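Local coordinates for protein MarR family transcriptional regulator (Staphylococcus epidermidis, PDB 5HLI) that senses oxidants as a MarR-type, redox-responsive transcriptional regulator, here in its disulfide form, and probably binds promoter DNA as a dimer, at the interface of chains A and B. Residues are numbered along the deposited sequence; one frame, centred on the assembly and turned at random. Chains: chain A/B, MarR family transcriptional regulator.

The interface of chains A and B. Residues chain A 12, 16-17, 19-20, 139, 143; chain B 26, 30, 119-120.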
loop_
_atom_site.group_PDB
_atom_site.type_symbol
_atom_site.label_atom_id
_atom_site.label_comp_id
_atom_site.label_asym_id
_atom_site.label_seq_id
_atom_site.Cartn_x
_atom_site.Cartn_y
_atom_site.Cartn_z
ATOM N N ALA A 12 11.325 -14.320 2.973
ATOM C CA ALA A 12 10.151 -13.916 2.204
ATOM C C ALA A 12 9.183 -13.121 3.069
ATOM O O ALA A 12 8.704 -12.054 2.667
ATOM C CB ALA A 12 9.463 -15.145 1.610
ATOM N N CYS A 16 8.875 -9.039 2.095
ATOM C CA CYS A 16 7.526 -8.565 1.807
ATOM C C CYS A 16 7.010 -7.652 2.910
ATOM O O CYS A 16 6.259 -6.709 2.633
ATOM C CB CYS A 16 6.584 -9.754 1.610
ATOM S SG CYS A 16 6.992 -10.795 0.186
ATOM N N PHE A 17 7.404 -7.912 4.159
ATOM C CA PHE A 17 7.024 -7.044 5.269
ATOM C C PHE A 17 7.553 -5.629 5.068
ATOM O O PHE A 17 6.819 -4.648 5.236
ATOM C CB PHE A 17 7.535 -7.643 6.583
ATOM C CG PHE A 17 7.714 -6.641 7.690
ATOM C CD1 PHE A 17 6.648 -6.274 8.490
ATOM C CD2 PHE A 17 8.959 -6.088 7.945
ATOM C CE1 PHE A 17 6.815 -5.360 9.513
ATOM C CE2 PHE A 17 9.132 -5.174 8.964
ATOM C CZ PHE A 17 8.060 -4.810 9.751
ATOM N N ALA A 19 8.747 -4.296 2.179
ATOM C CA ALA A 19 8.222 -3.721 0.945
ATOM C C ALA A 19 6.812 -3.184 1.150
ATOM O O ALA A 19 6.462 -2.120 0.626
ATOM C CB ALA A 19 8.248 -4.760 -0.176
ATOM N N TYR A 20 5.987 -3.908 1.908
ATOM C CA TYR A 20 4.650 -3.419 2.224
ATOM C C TYR A 20 4.722 -2.144 3.050
ATOM O O TYR A 20 4.020 -1.166 2.768
ATOM C CB TYR A 20 3.862 -4.499 2.966
ATOM C CG TYR A 20 2.411 -4.153 3.230
ATOM C CD1 TYR A 20 1.736 -3.233 2.440
ATOM C CD2 TYR A 20 1.718 -4.751 4.274
ATOM C CE1 TYR A 20 0.412 -2.922 2.677
ATOM C CE2 TYR A 20 0.392 -4.444 4.522
ATOM C CZ TYR A 20 -0.255 -3.528 3.720
ATOM O OH TYR A 20 -1.573 -3.217 3.960
ATOM N N LEU A 139 6.461 -7.418 -7.614
ATOM C CA LEU A 139 5.369 -7.539 -6.653
ATOM C C LEU A 139 4.028 -7.223 -7.303
ATOM O O LEU A 139 3.027 -7.893 -7.027
ATOM C CB LEU A 139 5.622 -6.631 -5.450
ATOM C CG LEU A 139 6.723 -7.112 -4.501
ATOM C CD1 LEU A 139 7.025 -6.067 -3.446
ATOM C CD2 LEU A 139 6.326 -8.431 -3.851
ATOM N N LEU A 143 1.680 -10.406 -6.856
ATOM C CA LEU A 143 0.527 -10.251 -5.974
ATOM C C LEU A 143 -0.780 -10.327 -6.754
ATOM O O LEU A 143 -1.756 -10.923 -6.285
ATOM C CB LEU A 143 0.624 -8.935 -5.205
ATOM C CG LEU A 143 1.819 -8.828 -4.256
ATOM C CD1 LEU A 143 1.911 -7.433 -3.655
ATOM C CD2 LEU A 143 1.741 -9.887 -3.164
ATOM N N PHE B 26 -0.957 -5.575 -1.602
ATOM C CA PHE B 26 -0.499 -6.190 -0.364
ATOM C C PHE B 26 -1.647 -6.342 0.631
ATOM O O PHE B 26 -1.806 -7.393 1.251
ATOM C CB PHE B 26 0.631 -5.366 0.259
ATOM C CG PHE B 26 2.001 -5.921 -0.003
ATOM C CD1 PHE B 26 2.243 -7.281 0.094
ATOM C CD2 PHE B 26 3.047 -5.083 -0.348
ATOM C CE1 PHE B 26 3.503 -7.795 -0.146
ATOM C CE2 PHE B 26 4.310 -5.590 -0.591
ATOM C CZ PHE B 26 4.539 -6.948 -0.490
ATOM N N TYR B 30 -2.683 -9.977 2.064
ATOM C CA TYR B 30 -2.627 -10.368 3.469
ATOM C C TYR B 30 -4.014 -10.669 4.021
ATOM O O TYR B 30 -4.174 -11.575 4.844
ATOM C CB TYR B 30 -1.946 -9.281 4.301
ATOM C CG TYR B 30 -0.440 -9.259 4.160
ATOM C CD1 TYR B 30 0.328 -10.351 4.546
ATOM C CD2 TYR B 30 0.215 -8.145 3.651
ATOM C CE1 TYR B 30 1.706 -10.338 4.419
ATOM C CE2 TYR B 30 1.593 -8.121 3.524
ATOM C CZ TYR B 30 2.333 -9.219 3.909
ATOM O OH TYR B 30 3.702 -9.197 3.783
ATOM N N CYS B 119 4.368 -14.408 -1.532
ATOM C CA CYS B 119 4.354 -13.023 -2.000
ATOM C C CYS B 119 5.494 -12.713 -2.965
ATOM O O CYS B 119 5.431 -11.704 -3.675
ATOM C CB CYS B 119 4.406 -12.068 -0.804
ATOM S SG CYS B 119 5.758 -12.400 0.361
ATOM N N LEU B 120 6.526 -13.554 -3.014
ATOM C CA LEU B 120 7.625 -13.393 -3.948
ATOM C C LEU B 120 7.812 -14.670 -4.756
ATOM O O LEU B 120 7.642 -15.773 -4.224
ATOM C CB LEU B 120 8.928 -13.053 -3.211
ATOM C CG LEU B 120 9.075 -11.610 -2.732
ATOM C CD1 LEU B 120 10.191 -11.511 -1.709
ATOM C CD2 LEU B 120 9.336 -10.683 -3.910
#
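A:Cys16 and B:Cys119 meet tip to tip and are joined by a disulfide, SG to SG 2.0 Å, a worked example of how a redox switch can be written into a dimer interface. The two cysteines reach the bond differently. A:Cys16, on the long helix 2-36, sets SG beside its backbone N and anti to the carbonyl carbon (chi1 -64°), whereas B:Cys119, in the loop after helix 103-117, tucks its sulfur between backbone N and carbonyl carbon (chi1 52°). B:Leu120 lies against the bridge, its CG 3.7 Å from A:Cys16 SG, and its CD2 meets A:Leu139 CD2.

Beside the disulfide, the ring of B:Phe26 is held between two groups of chain A. A:Leu143 CD1 sits over the centre of one face, 3.8 Å from the centroid, while A:Tyr20 CB covers the opposite face nearer the rim. The side chains of A:Tyr20 and B:Phe26 pass each other head to tail, and B:Phe26 CB in turn lies over the A:Tyr20 ring, displaced toward the CD1-CE1 rim, 3.6 Å from its centroid, giving reciprocal CH-pi contacts. A:Leu139 CD1 approaches the tip of B:Phe26, 4.0 Å from CZ. B:Tyr30 runs alongside A:Tyr20, pointing the other way, its CE2 3.5 Å from A:Tyr20 CD2.

No polar bond crosses this patch, which relies on apolar contact and the disulfide. With its two-fold twin, in which the chains are exchanged, the bridge covalently ties the subunits of the oxidised regulator together, and may let oxidation alter the placing of the DNA-binding regions, a coupling that this contact alone does not show.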